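Local coordinates for lysine/ornithine decarboxylase (Vibrio vulnificus, PDB 2PLJ), which probably uses pyridoxal phosphate to decarboxylate lysine and ornithine, releasing cadaverine and putrescine, at residues Tyr83-Leu88 and Glu113-Glu118; Val196-Ala201 and Glu237-Arg242; His44-Ser49 and Thr341-Gly346; Asp139-Gly144 and Lys160-Asp165. All coordinates share one frame; numbering follows the deposited sequence.

Interaction 1 (Tyr83-Leu88 and Glu113-Glu118); sequences YALKPL and ELVASE. With P3T ((4-{[(4-aminobutyl)amino]methyl}-5-hydroxy-6-methylpyridin-3-yl)methyl dihydrogen phosphate), chain D.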
loop_
_atom_site.group_PDB
_atom_site.type_symbol
_atom_site.label_atom_id
_atom_site.label_comp_id
_atom_site.label_asym_id
_atom_site.label_seq_id
_atom_site.Cartn_x
_atom_site.Cartn_y
_atom_site.Cartn_z
ATOM N N TYR A 83 0.038 -5.631 -23.506
ATOM C CA TYR A 83 -0.006 -4.693 -22.347
ATOM C C TYR A 83 -0.170 -5.425 -21.001
ATOM O O TYR A 83 -1.120 -6.191 -20.829
ATOM C CB TYR A 83 -1.174 -3.713 -22.554
ATOM C CG TYR A 83 -1.359 -2.811 -21.348
ATOM C CD1 TYR A 83 -0.334 -1.957 -20.931
ATOM C CD2 TYR A 83 -2.552 -2.823 -20.617
ATOM C CE1 TYR A 83 -0.521 -1.097 -19.831
ATOM C CE2 TYR A 83 -2.744 -1.979 -19.506
ATOM C CZ TYR A 83 -1.708 -1.136 -19.114
ATOM O OH TYR A 83 -1.890 -0.285 -18.039
ATOM N N ALA A 84 0.762 -5.189 -20.074
ATOM C CA ALA A 84 0.671 -5.761 -18.734
ATOM C C ALA A 84 -0.320 -4.905 -17.920
ATOM O O ALA A 84 -0.101 -3.680 -17.691
ATOM C CB ALA A 84 2.061 -5.794 -18.054
ATOM N N LEU A 85 -1.419 -5.524 -17.524
ATOM C CA LEU A 85 -2.441 -4.793 -16.758
ATOM C C LEU A 85 -1.889 -4.310 -15.428
ATOM O O LEU A 85 -2.346 -3.278 -14.907
ATOM C CB LEU A 85 -3.685 -5.646 -16.506
ATOM C CG LEU A 85 -4.778 -5.523 -17.569
ATOM C CD1 LEU A 85 -4.284 -6.029 -18.902
ATOM C CD2 LEU A 85 -6.044 -6.259 -17.080
ATOM N N LYS A 86 -0.952 -5.062 -14.855
ATOM C CA LYS A 86 -0.454 -4.841 -13.444
ATOM C C LYS A 86 -0.274 -3.344 -13.037
ATOM O O LYS A 86 -0.803 -2.880 -11.999
ATOM C CB LYS A 86 0.931 -5.529 -13.261
ATOM C CG LYS A 86 0.998 -7.046 -13.139
ATOM C CD LYS A 86 2.489 -7.466 -13.097
ATOM C CE LYS A 86 3.446 -6.252 -12.849
ATOM N NZ LYS A 86 4.759 -6.187 -13.589
ATOM N N PRO A 87 0.495 -2.566 -13.836
ATOM C CA PRO A 87 0.724 -1.177 -13.392
ATOM C C PRO A 87 -0.493 -0.251 -13.361
ATOM O O PRO A 87 -0.477 0.756 -12.622
ATOM C CB PRO A 87 1.720 -0.631 -14.414
ATOM C CG PRO A 87 1.460 -1.502 -15.663
ATOM C CD PRO A 87 1.254 -2.868 -15.072
ATOM N N LEU A 88 -1.499 -0.549 -14.185
ATOM C CA LEU A 88 -2.717 0.298 -14.300
ATOM C C LEU A 88 -3.803 -0.572 -14.945
ATOM O O LEU A 88 -3.952 -0.568 -16.156
ATOM C CB LEU A 88 -2.458 1.589 -15.108
ATOM C CG LEU A 88 -3.694 2.494 -15.181
ATOM C CD1 LEU A 88 -4.204 2.867 -13.743
ATOM C CD2 LEU A 88 -3.410 3.739 -16.037
ATOM N N GLU A 113 -10.712 -11.521 -15.408
ATOM C CA GLU A 113 -12.106 -11.062 -15.318
ATOM C C GLU A 113 -12.285 -9.661 -15.932
ATOM O O GLU A 113 -13.325 -9.383 -16.583
ATOM C CB GLU A 113 -12.554 -11.137 -13.860
ATOM C CG GLU A 113 -12.774 -12.600 -13.429
ATOM C CD GLU A 113 -13.183 -12.786 -11.957
ATOM O OE1 GLU A 113 -13.122 -11.816 -11.175
ATOM O OE2 GLU A 113 -13.539 -13.934 -11.605
ATOM N N LEU A 114 -11.293 -8.794 -15.705
ATOM C CA LEU A 114 -11.333 -7.432 -16.243
ATOM C C LEU A 114 -11.347 -7.490 -17.782
ATOM O O LEU A 114 -12.253 -6.933 -18.410
ATOM C CB LEU A 114 -10.170 -6.580 -15.727
ATOM C CG LEU A 114 -10.146 -5.172 -16.353
ATOM C CD1 LEU A 114 -11.458 -4.427 -16.200
ATOM C CD2 LEU A 114 -8.989 -4.436 -15.675
ATOM N N VAL A 115 -10.378 -8.190 -18.389
ATOM C CA VAL A 115 -10.363 -8.235 -19.873
ATOM C C VAL A 115 -11.610 -8.921 -20.438
ATOM O O VAL A 115 -12.137 -8.495 -21.493
ATOM C CB VAL A 115 -9.037 -8.790 -20.465
ATOM C CG1 VAL A 115 -7.859 -7.923 -19.958
ATOM C CG2 VAL A 115 -8.829 -10.273 -20.084
ATOM N N ALA A 116 -12.077 -9.981 -19.766
ATOM C CA ALA A 116 -13.281 -10.683 -20.193
ATOM C C ALA A 116 -14.477 -9.699 -20.218
ATOM O O ALA A 116 -15.262 -9.689 -21.196
ATOM C CB ALA A 116 -13.549 -11.847 -19.276
ATOM N N SER A 117 -14.595 -8.870 -19.175
ATOM C CA SER A 117 -15.737 -7.938 -19.077
ATOM C C SER A 117 -15.693 -6.831 -20.134
ATOM O O SER A 117 -16.727 -6.217 -20.430
ATOM C CB SER A 117 -15.819 -7.296 -17.682
ATOM O OG SER A 117 -14.735 -6.405 -17.463
ATOM N N GLU A 118 -14.503 -6.544 -20.664
ATOM C CA GLU A 118 -14.337 -5.511 -21.713
ATOM C C GLU A 118 -14.323 -6.070 -23.139
ATOM O O GLU A 118 -14.016 -5.352 -24.105
ATOM C CB GLU A 118 -13.114 -4.624 -21.429
ATOM C CG GLU A 118 -13.238 -3.858 -20.108
ATOM C CD GLU A 118 -14.492 -2.968 -20.011
ATOM O OE1 GLU A 118 -15.006 -2.472 -21.049
ATOM O OE2 GLU A 118 -14.989 -2.777 -18.885
HETATM O OAE P3T D . 6.920 -2.708 -18.505
HETATM P PAU P3T D . 6.986 -2.810 -16.921
HETATM O OAF P3T D . 5.705 -2.101 -16.271
HETATM O OAC P3T D . 8.278 -2.313 -16.299
HETATM O OAP P3T D . 6.820 -4.346 -16.439
HETATM C CAM P3T D . 5.566 -5.065 -16.799
HETATM C CAS P3T D . 5.822 -6.534 -16.431
HETATM C CAH P3T D . 5.882 -7.389 -17.539
HETATM N NAO P3T D . 6.113 -8.690 -17.358
HETATM C CAQ P3T D . 6.328 -9.215 -16.157
HETATM C CAA P3T D . 6.625 -10.731 -16.041
HETATM C CAR P3T D . 6.314 -8.406 -15.002
HETATM O OAD P3T D . 6.521 -8.971 -13.804
HETATM C CAT P3T D . 6.069 -7.022 -15.134
HETATM C CAG P3T D . 5.992 -6.205 -13.965
HETATM N NAN P3T D . 6.612 -6.583 -12.856
HETATM C CAL P3T D . 6.603 -5.869 -11.539
HETATM C CAK P3T D . 6.896 -4.365 -11.668
HETATM C CAJ P3T D . 6.754 -3.777 -10.229
HETATM C CAI P3T D . 7.022 -2.268 -10.224
HETATM N NAB P3T D . 7.104 -1.723 -8.847
#
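The Tyr-83 ring lies beside Leu-85, the residue that reaches across to Leu-114 and Val-115. Over one ring face, offset toward the rim, stands Leu-85 N, 4.2 Å above the plane. At the ring edge, and in its plane, is Leu-88 O, which accepts a 2.8 Å hydrogen bond from Tyr-83 OH. That bond ties the strand end to the last residue of the type I turn Leu-85 to Leu-88, which is closed by Leu-88 N to Leu-85 O. From this turn Leu-85 extends to the helix, its CD2 3.7 Å from Leu-114 CD2 and 3.8 Å from Val-115 CG1, both pairs meeting obliquely. Here, in the beta/alpha barrel, the end of strand 79-84 faces helix 109-117; Phe-104 and Leu-106 of strand 103-106 pack alongside. On the cofactor side, Lys-86 bends at chi3 (14°) and chi4 (-141°), bringing NZ within 1.3 Å of P3T CAG, a covalent link. CAG also carries the putrescine nitrogen NAN, so the model resembles a geminal diamine or overlaid lysine-linked and putrescine-linked states. Lys-86 is probably the Schiff-base lysine of this family. CB of Ala-84 lies 3.8 Å from P3T CAM, the methylene of the phosphate arm.

Interaction 2 (Val196-Ala201 and Glu237-Arg242); sequences VIIETA and EQVVER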
loop_
_atom_site.group_PDB
_atom_site.type_symbol
_atom_site.label_atom_id
_atom_site.label_comp_id
_atom_site.label_asym_id
_atom_site.label_seq_id
_atom_site.Cartn_x
_atom_site.Cartn_y
_atom_site.Cartn_z
ATOM N N VAL A 196 16.068 -28.872 -19.075
ATOM C CA VAL A 196 15.476 -29.958 -18.271
ATOM C C VAL A 196 13.945 -29.842 -18.255
ATOM O O VAL A 196 13.232 -30.826 -18.447
ATOM C CB VAL A 196 16.045 -30.003 -16.822
ATOM C CG1 VAL A 196 15.361 -31.080 -16.007
ATOM C CG2 VAL A 196 17.570 -30.269 -16.829
ATOM N N ILE A 197 13.440 -28.620 -18.074
ATOM C CA ILE A 197 11.996 -28.403 -18.118
ATOM C C ILE A 197 11.415 -28.778 -19.493
ATOM O O ILE A 197 10.358 -29.423 -19.589
ATOM C CB ILE A 197 11.649 -26.938 -17.747
ATOM C CG1 ILE A 197 11.915 -26.708 -16.252
ATOM C CG2 ILE A 197 10.188 -26.632 -18.068
ATOM C CD1 ILE A 197 11.933 -25.223 -15.835
ATOM N N ILE A 198 12.123 -28.411 -20.554
ATOM C CA ILE A 198 11.625 -28.618 -21.919
ATOM C C ILE A 198 11.639 -30.131 -22.260
ATOM O O ILE A 198 10.666 -30.675 -22.809
ATOM C CB ILE A 198 12.385 -27.750 -22.942
ATOM C CG1 ILE A 198 12.052 -26.254 -22.718
ATOM C CG2 ILE A 198 12.038 -28.151 -24.391
ATOM C CD1 ILE A 198 12.974 -25.300 -23.416
ATOM N N GLU A 199 12.723 -30.803 -21.881
ATOM C CA GLU A 199 12.794 -32.256 -22.041
ATOM C C GLU A 199 11.703 -32.994 -21.234
ATOM O O GLU A 199 11.122 -33.981 -21.732
ATOM C CB GLU A 199 14.195 -32.783 -21.709
ATOM C CG GLU A 199 14.515 -34.084 -22.413
ATOM C CD GLU A 199 16.001 -34.447 -22.356
ATOM O OE1 GLU A 199 16.848 -33.518 -22.288
ATOM O OE2 GLU A 199 16.314 -35.661 -22.384
ATOM N N THR A 200 11.435 -32.517 -20.009
ATOM C CA THR A 200 10.398 -33.111 -19.156
ATOM C C THR A 200 8.995 -32.870 -19.737
ATOM O O THR A 200 8.151 -33.786 -19.722
ATOM C CB THR A 200 10.506 -32.644 -17.680
ATOM O OG1 THR A 200 11.824 -32.917 -17.199
ATOM C CG2 THR A 200 9.519 -33.374 -16.791
ATOM N N ALA A 201 8.766 -31.672 -20.282
ATOM C CA ALA A 201 7.489 -31.360 -20.928
ATOM C C ALA A 201 7.237 -32.334 -22.088
ATOM O O ALA A 201 6.114 -32.796 -22.288
ATOM C CB ALA A 201 7.481 -29.907 -21.423
ATOM N N GLU A 237 18.546 -23.166 -29.889
ATOM C CA GLU A 237 19.457 -24.018 -30.686
ATOM C C GLU A 237 19.721 -25.370 -30.009
ATOM O O GLU A 237 19.742 -26.420 -30.683
ATOM C CB GLU A 237 20.773 -23.283 -30.957
ATOM C CG GLU A 237 20.615 -22.068 -31.868
ATOM C CD GLU A 237 21.829 -21.125 -31.896
ATOM O OE1 GLU A 237 22.944 -21.523 -31.484
ATOM O OE2 GLU A 237 21.635 -19.959 -32.343
ATOM N N GLN A 238 19.926 -25.344 -28.689
ATOM C CA GLN A 238 20.149 -26.565 -27.899
ATOM C C GLN A 238 18.940 -27.489 -27.905
ATOM O O GLN A 238 19.105 -28.702 -27.987
ATOM C CB GLN A 238 20.532 -26.254 -26.454
ATOM C CG GLN A 238 21.910 -25.617 -26.281
ATOM C CD GLN A 238 23.051 -26.514 -26.745
ATOM O OE1 GLN A 238 23.055 -27.738 -26.521
ATOM N NE2 GLN A 238 24.034 -25.907 -27.405
ATOM N N VAL A 239 17.734 -26.917 -27.820
ATOM C CA VAL A 239 16.502 -27.697 -27.946
ATOM C C VAL A 239 16.473 -28.504 -29.258
ATOM O O VAL A 239 16.227 -29.714 -29.250
ATOM C CB VAL A 239 15.266 -26.785 -27.860
ATOM C CG1 VAL A 239 13.988 -27.541 -28.210
ATOM C CG2 VAL A 239 15.175 -26.180 -26.459
ATOM N N VAL A 240 16.718 -27.818 -30.372
ATOM C CA VAL A 240 16.756 -28.436 -31.711
ATOM C C VAL A 240 17.858 -29.498 -31.817
ATOM O O VAL A 240 17.644 -30.589 -32.386
ATOM C CB VAL A 240 16.926 -27.342 -32.808
ATOM C CG1 VAL A 240 17.418 -27.933 -34.144
ATOM C CG2 VAL A 240 15.630 -26.548 -32.971
ATOM N N GLU A 241 19.033 -29.184 -31.273
ATOM C CA GLU A 241 20.173 -30.107 -31.325
ATOM C C GLU A 241 19.916 -31.370 -30.510
ATOM O O GLU A 241 20.426 -32.446 -30.836
ATOM C CB GLU A 241 21.458 -29.410 -30.859
ATOM C CG GLU A 241 21.986 -28.364 -31.855
ATOM C CD GLU A 241 22.134 -28.907 -33.285
ATOM O OE1 GLU A 241 21.484 -28.357 -34.214
ATOM O OE2 GLU A 241 22.875 -29.897 -33.481
ATOM N N ARG A 242 19.126 -31.233 -29.448
ATOM C CA ARG A 242 18.703 -32.369 -28.637
ATOM C C ARG A 242 17.559 -33.173 -29.270
ATOM O O ARG A 242 17.092 -34.149 -28.679
ATOM C CB ARG A 242 18.303 -31.912 -27.233
ATOM C CG ARG A 242 19.479 -31.485 -26.379
ATOM C CD ARG A 242 19.039 -31.246 -24.951
ATOM N NE ARG A 242 20.117 -30.733 -24.105
ATOM C CZ ARG A 242 20.054 -30.655 -22.776
ATOM N NH1 ARG A 242 18.975 -31.077 -22.118
ATOM N NH2 ARG A 242 21.074 -30.159 -22.095
#
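Two consecutive helices in the outer layer of the beta/alpha barrel, 191-203 and 223-241, meet here through Ile-198 with Val-239 and Glu-199 with Arg-242. The apolar pair forms the inner part: Ile-198 CD1 comes to 3.9 Å from Val-239 CG2, the two side chains crossing at about a right angle. Leu-244 touches both of them, and Leu-211 of strand 207-212 lies under Ile-198, so the pair is buried between the helices and the barrel wall. Nearer the solvent, Arg-242 has just left the helix. Its chain is extended from CG to NE and spans the gap between the helices, where NH1 meets Glu-199 OE1 at 3.2 Å in a salt bridge. The hydrogen bond within it is weak, bent to 132° at the proton. OE1 sits at the guanidinium edge, close to its plane, but the carboxylate plane is turned 85° from the guanidinium, which rules out a flat two-pronged pairing. Glu-199 sets CG opposite its backbone nitrogen (chi1 -154°) and runs out straight, which carries OE1 to the guanidinium. The two helices come before and after strand 207-212 and pack side by side, as consecutive helices do in a beta/alpha barrel.

Interaction 3 (His44-Ser49 and Thr341-Gly346); sequences HLIEAS and TTIKQG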
loop_
_atom_site.group_PDB
_atom_site.type_symbol
_atom_site.label_atom_id
_atom_site.label_comp_id
_atom_site.label_asym_id
_atom_site.label_seq_id
_atom_site.Cartn_x
_atom_site.Cartn_y
_atom_site.Cartn_z
ATOM N N HIS A 44 -6.601 25.248 -16.767
ATOM C CA HIS A 44 -8.063 25.321 -16.853
ATOM C C HIS A 44 -8.757 23.979 -16.666
ATOM O O HIS A 44 -9.764 23.881 -15.942
ATOM C CB HIS A 44 -8.516 25.907 -18.182
ATOM C CG HIS A 44 -10.002 26.060 -18.285
ATOM N ND1 HIS A 44 -10.771 26.552 -17.248
ATOM C CD2 HIS A 44 -10.862 25.790 -19.299
ATOM C CE1 HIS A 44 -12.040 26.584 -17.625
ATOM N NE2 HIS A 44 -12.121 26.131 -18.865
ATOM N N LEU A 45 -8.227 22.964 -17.350
ATOM C CA LEU A 45 -8.750 21.604 -17.258
ATOM C C LEU A 45 -8.618 21.084 -15.840
ATOM O O LEU A 45 -9.595 20.584 -15.279
ATOM C CB LEU A 45 -8.042 20.674 -18.250
ATOM C CG LEU A 45 -8.564 19.247 -18.451
ATOM C CD1 LEU A 45 -10.106 19.164 -18.479
ATOM C CD2 LEU A 45 -8.005 18.700 -19.767
ATOM N N ILE A 46 -7.434 21.250 -15.255
ATOM C CA ILE A 46 -7.198 20.827 -13.867
ATOM C C ILE A 46 -8.188 21.496 -12.904
ATOM O O ILE A 46 -8.893 20.820 -12.154
ATOM C CB ILE A 46 -5.720 21.038 -13.417
ATOM C CG1 ILE A 46 -4.783 20.105 -14.218
ATOM C CG2 ILE A 46 -5.572 20.802 -11.909
ATOM C CD1 ILE A 46 -3.322 20.566 -14.237
ATOM N N GLU A 47 -8.265 22.832 -12.949
ATOM C CA GLU A 47 -9.193 23.569 -12.093
ATOM C C GLU A 47 -10.674 23.203 -12.309
ATOM O O GLU A 47 -11.406 23.006 -11.341
ATOM C CB GLU A 47 -8.964 25.067 -12.258
ATOM C CG GLU A 47 -7.585 25.473 -11.771
ATOM C CD GLU A 47 -7.321 26.960 -11.931
ATOM O OE1 GLU A 47 -8.006 27.594 -12.774
ATOM O OE2 GLU A 47 -6.421 27.475 -11.236
ATOM N N ALA A 48 -11.098 23.104 -13.567
ATOM C CA ALA A 48 -12.458 22.643 -13.886
ATOM C C ALA A 48 -12.745 21.246 -13.299
ATOM O O ALA A 48 -13.837 21.000 -12.761
ATOM C CB ALA A 48 -12.689 22.649 -15.392
ATOM N N SER A 49 -11.765 20.347 -13.392
ATOM C CA SER A 49 -11.921 18.985 -12.879
ATOM C C SER A 49 -12.099 18.950 -11.362
ATOM O O SER A 49 -12.970 18.237 -10.852
ATOM C CB SER A 49 -10.730 18.118 -13.303
ATOM O OG SER A 49 -10.785 17.911 -14.710
ATOM N N THR A 341 4.599 19.878 -9.348
ATOM C CA THR A 341 4.477 21.303 -9.593
ATOM C C THR A 341 3.230 21.842 -8.896
ATOM O O THR A 341 2.481 21.086 -8.244
ATOM C CB THR A 341 4.544 21.624 -11.136
ATOM O OG1 THR A 341 4.734 23.028 -11.344
ATOM C CG2 THR A 341 3.307 21.124 -11.884
ATOM N N THR A 342 3.030 23.150 -9.001
ATOM C CA THR A 342 1.845 23.783 -8.444
ATOM C C THR A 342 1.268 24.664 -9.530
ATOM O O THR A 342 1.991 25.076 -10.443
ATOM C CB THR A 342 2.212 24.648 -7.207
ATOM O OG1 THR A 342 3.270 25.552 -7.558
ATOM C CG2 THR A 342 2.671 23.746 -6.076
ATOM N N ILE A 343 -0.033 24.924 -9.456
ATOM C CA ILE A 343 -0.647 25.882 -10.382
ATOM C C ILE A 343 -0.098 27.264 -10.068
ATOM O O ILE A 343 0.346 27.971 -10.979
ATOM C CB ILE A 343 -2.192 25.817 -10.370
ATOM C CG1 ILE A 343 -2.661 24.477 -10.973
ATOM C CG2 ILE A 343 -2.808 27.023 -11.147
ATOM C CD1 ILE A 343 -4.127 24.170 -10.735
ATOM N N LYS A 344 -0.079 27.607 -8.778
ATOM C CA LYS A 344 0.511 28.875 -8.310
ATOM C C LYS A 344 1.985 28.952 -8.679
ATOM O O LYS A 344 2.754 28.032 -8.386
ATOM C CB LYS A 344 0.354 29.023 -6.802
ATOM C CG LYS A 344 -1.062 29.323 -6.382
ATOM C CD LYS A 344 -1.113 30.384 -5.300
ATOM C CE LYS A 344 -2.552 30.780 -5.055
ATOM N NZ LYS A 344 -2.826 30.930 -3.604
ATOM N N GLN A 345 2.359 30.041 -9.346
ATOM C CA GLN A 345 3.731 30.246 -9.808
ATOM C C GLN A 345 4.155 31.696 -9.571
ATOM O O GLN A 345 3.317 32.598 -9.546
ATOM C CB GLN A 345 3.850 29.901 -11.300
ATOM C CG GLN A 345 3.713 28.405 -11.632
ATOM C CD GLN A 345 4.928 27.595 -11.202
ATOM O OE1 GLN A 345 6.073 28.021 -11.406
ATOM N NE2 GLN A 345 4.690 26.421 -10.612
ATOM N N GLY A 346 5.452 31.910 -9.380
ATOM C CA GLY A 346 5.989 33.263 -9.221
ATOM C C GLY A 346 6.037 33.757 -7.785
ATOM O O GLY A 346 5.380 33.217 -6.892
#
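Ile-343 sets its CD1 methyl against both Ile-46 and Glu-47 of the helix. This CD1 touches Ile-46 CG2 at 3.8 Å, the two isoleucines running past each other in opposite directions. The same CD1 also lies 3.8 Å from Glu-47 CG. The other branch, CG2, comes to 3.6 Å from Glu-47 OE2, because the extended glutamate brings its end closer than its first bond would suggest. Around this first shell, Leu-379 of strand 379-382 packs on both isoleucines, while Leu-59 and Leu-38 cover Ile-46. The chain that carries Ile-343 is folded by its own polar groups as it leaves strand 340-342. Thr-342 OG1 donates to Lys-344 O at 2.7 Å, in the carbonyl plane, and Gln-345 NE2 donates to Thr-342 O at 3.0 Å and a nearly straight 165°. At this point helix 40-53 meets the beta domain through aliphatic contacts; the carboxylate takes part only through van der Waals approach to a methyl, so between these segments its charge has no counter-ion.

Interaction 4 (Asp139-Gly144 and Lys160-Asp165); sequences DALAYG and KAYRDD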
loop_
_atom_site.group_PDB
_atom_site.type_symbol
_atom_site.label_atom_id
_atom_site.label_comp_id
_atom_site.label_asym_id
_atom_site.label_seq_id
_atom_site.Cartn_x
_atom_site.Cartn_y
_atom_site.Cartn_z
ATOM N N ASP A 139 -9.404 -20.888 -13.902
ATOM C CA ASP A 139 -10.073 -19.609 -14.169
ATOM C C ASP A 139 -9.639 -19.012 -15.519
ATOM O O ASP A 139 -10.476 -18.545 -16.296
ATOM C CB ASP A 139 -9.754 -18.586 -13.083
ATOM C CG ASP A 139 -10.269 -18.987 -11.697
ATOM O OD1 ASP A 139 -11.160 -19.870 -11.580
ATOM O OD2 ASP A 139 -9.749 -18.372 -10.738
ATOM N N ALA A 140 -8.335 -19.048 -15.796
ATOM C CA ALA A 140 -7.815 -18.495 -17.036
ATOM C C ALA A 140 -8.281 -19.353 -18.210
ATOM O O ALA A 140 -8.763 -18.809 -19.214
ATOM C CB ALA A 140 -6.287 -18.394 -16.995
ATOM N N LEU A 141 -8.197 -20.682 -18.057
ATOM C CA LEU A 141 -8.646 -21.599 -19.115
ATOM C C LEU A 141 -10.137 -21.428 -19.429
ATOM O O LEU A 141 -10.537 -21.506 -20.589
ATOM C CB LEU A 141 -8.351 -23.046 -18.729
ATOM C CG LEU A 141 -6.879 -23.468 -18.949
ATOM C CD1 LEU A 141 -6.729 -24.894 -18.412
ATOM C CD2 LEU A 141 -6.483 -23.433 -20.445
ATOM N N ALA A 142 -10.948 -21.185 -18.395
ATOM C CA ALA A 142 -12.389 -20.995 -18.579
ATOM C C ALA A 142 -12.708 -19.779 -19.467
ATOM O O ALA A 142 -13.622 -19.842 -20.295
ATOM C CB ALA A 142 -13.111 -20.875 -17.226
ATOM N N TYR A 143 -11.946 -18.699 -19.289
ATOM C CA TYR A 143 -12.012 -17.534 -20.156
ATOM C C TYR A 143 -11.530 -17.871 -21.564
ATOM O O TYR A 143 -12.101 -17.418 -22.544
ATOM C CB TYR A 143 -11.151 -16.430 -19.555
ATOM C CG TYR A 143 -10.799 -15.305 -20.471
ATOM C CD1 TYR A 143 -11.780 -14.523 -21.100
ATOM C CD2 TYR A 143 -9.458 -14.991 -20.693
ATOM C CE1 TYR A 143 -11.426 -13.468 -21.941
ATOM C CE2 TYR A 143 -9.086 -13.946 -21.515
ATOM C CZ TYR A 143 -10.064 -13.187 -22.141
ATOM O OH TYR A 143 -9.659 -12.145 -22.939
ATOM N N GLY A 144 -10.492 -18.694 -21.640
ATOM C CA GLY A 144 -9.963 -19.196 -22.922
ATOM C C GLY A 144 -8.471 -18.919 -23.112
ATOM O O GLY A 144 -7.860 -19.352 -24.118
ATOM N N LYS A 160 0.020 -31.190 -16.064
ATOM C CA LYS A 160 -0.287 -32.549 -16.548
ATOM C C LYS A 160 -1.789 -32.707 -16.799
ATOM O O LYS A 160 -2.225 -33.258 -17.831
ATOM C CB LYS A 160 0.197 -33.589 -15.538
ATOM C CG LYS A 160 1.712 -33.758 -15.509
ATOM C CD LYS A 160 2.060 -34.818 -14.475
ATOM C CE LYS A 160 3.494 -35.265 -14.567
ATOM N NZ LYS A 160 3.711 -36.529 -13.767
ATOM N N ALA A 161 -2.578 -32.225 -15.841
ATOM C CA ALA A 161 -4.027 -32.361 -15.897
ATOM C C ALA A 161 -4.626 -31.501 -17.027
ATOM O O ALA A 161 -5.785 -31.678 -17.392
ATOM C CB ALA A 161 -4.629 -31.991 -14.532
ATOM N N TYR A 162 -3.818 -30.589 -17.580
ATOM C CA TYR A 162 -4.264 -29.634 -18.609
ATOM C C TYR A 162 -3.491 -29.765 -19.922
ATOM O O TYR A 162 -3.535 -28.855 -20.756
ATOM C CB TYR A 162 -4.183 -28.190 -18.064
ATOM C CG TYR A 162 -4.941 -28.058 -16.774
ATOM C CD1 TYR A 162 -4.264 -27.988 -15.553
ATOM C CD2 TYR A 162 -6.337 -28.069 -16.764
ATOM C CE1 TYR A 162 -4.971 -27.903 -14.332
ATOM C CE2 TYR A 162 -7.056 -27.971 -15.563
ATOM C CZ TYR A 162 -6.370 -27.903 -14.357
ATOM O OH TYR A 162 -7.097 -27.847 -13.197
ATOM N N ARG A 163 -2.815 -30.903 -20.108
ATOM C CA ARG A 163 -1.852 -31.034 -21.208
ATOM C C ARG A 163 -2.464 -30.875 -22.602
ATOM O O ARG A 163 -1.778 -30.497 -23.549
ATOM C CB ARG A 163 -1.121 -32.366 -21.134
ATOM C CG ARG A 163 -2.051 -33.557 -21.260
ATOM C CD ARG A 163 -1.280 -34.809 -21.642
ATOM N NE ARG A 163 -0.150 -35.040 -20.742
ATOM C CZ ARG A 163 -0.235 -35.690 -19.583
ATOM N NH1 ARG A 163 -1.404 -36.183 -19.172
ATOM N NH2 ARG A 163 0.857 -35.862 -18.840
ATOM N N ASP A 164 -3.732 -31.190 -22.741
ATOM C CA ASP A 164 -4.430 -31.012 -24.009
ATOM C C ASP A 164 -4.799 -29.583 -24.343
ATOM O O ASP A 164 -5.158 -29.279 -25.450
ATOM C CB ASP A 164 -5.715 -31.825 -24.040
ATOM C CG ASP A 164 -5.465 -33.323 -24.068
ATOM O OD1 ASP A 164 -4.369 -33.753 -24.353
ATOM O OD2 ASP A 164 -6.392 -34.046 -23.773
ATOM N N ASP A 165 -4.703 -28.710 -23.338
ATOM C CA ASP A 165 -5.347 -27.407 -23.382
ATOM C C ASP A 165 -4.391 -26.213 -23.418
ATOM O O ASP A 165 -4.794 -25.142 -23.730
ATOM C CB ASP A 165 -6.287 -27.224 -22.212
ATOM C CG ASP A 165 -7.338 -28.291 -22.123
ATOM O OD1 ASP A 165 -7.791 -28.732 -23.173
ATOM O OD2 ASP A 165 -7.678 -28.675 -20.986
#
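With CG anti to the carbonyl carbon (chi1 -79°) and chi2 trans at 175°, Leu-141 extends from its helix and places one methyl against Tyr-162 and the other against Asp-165. Tyr-162 is turned the same way about its first bond (chi1 -54°), which sets its ring toward the leucine. CD1 of Leu-141 meets the near corner of that ring, 3.6 Å from Tyr-162 CD2 and 4.0 Å from Tyr-162 CG, at an oblique approach. The second methyl, Leu-141 CD2, lies more loosely against the following turn, 4.1 Å from Asp-165 O and 4.2 Å from Asp-165 CB. The turn itself is held by the backbone bond from Asp-165 N to Tyr-162 O, 2.8 Å long, so both partners of the leucine are presented by one compact piece of chain. In the beta/alpha barrel this joins the end of helix 134-143 to the loop that follows helix 153-157 and leads into strand 167-171. The phenol of Tyr-162 reaches back to the first turns of helix 134-143, where its OH is hydrogen-bonded to Asp-134 OD1 at the helix start and to Arg-138 NH1 a turn later. Both ends of the tyrosine side chain therefore meet the same helix. Strand 147-150 lies between the two segments in sequence; its Phe-148 packs on Leu-141, as does Val-166.

Reading from the N terminus, helix 40-53 opens interaction 3, which closes only when the chain reaches residues 341-346. That long loop contains the other three contacts, which follow one another without crossing. Interaction 1 closes first, tying strand 79-84 to helix 109-117 beside the cofactor. Interaction 4 then links helix 134-143 to the loop before strand 167-171, and interaction 2 pairs helices 191-203 and 223-241. These three work round the beta/alpha barrel, whereas interaction 3 belongs to the beta domain, its centre about 59 Å from that of interaction 2. Interactions 1 and 4 touch directly: Val-115 CG2 lies 3.5 Å from Tyr-143 OH, joining adjacent barrel helices.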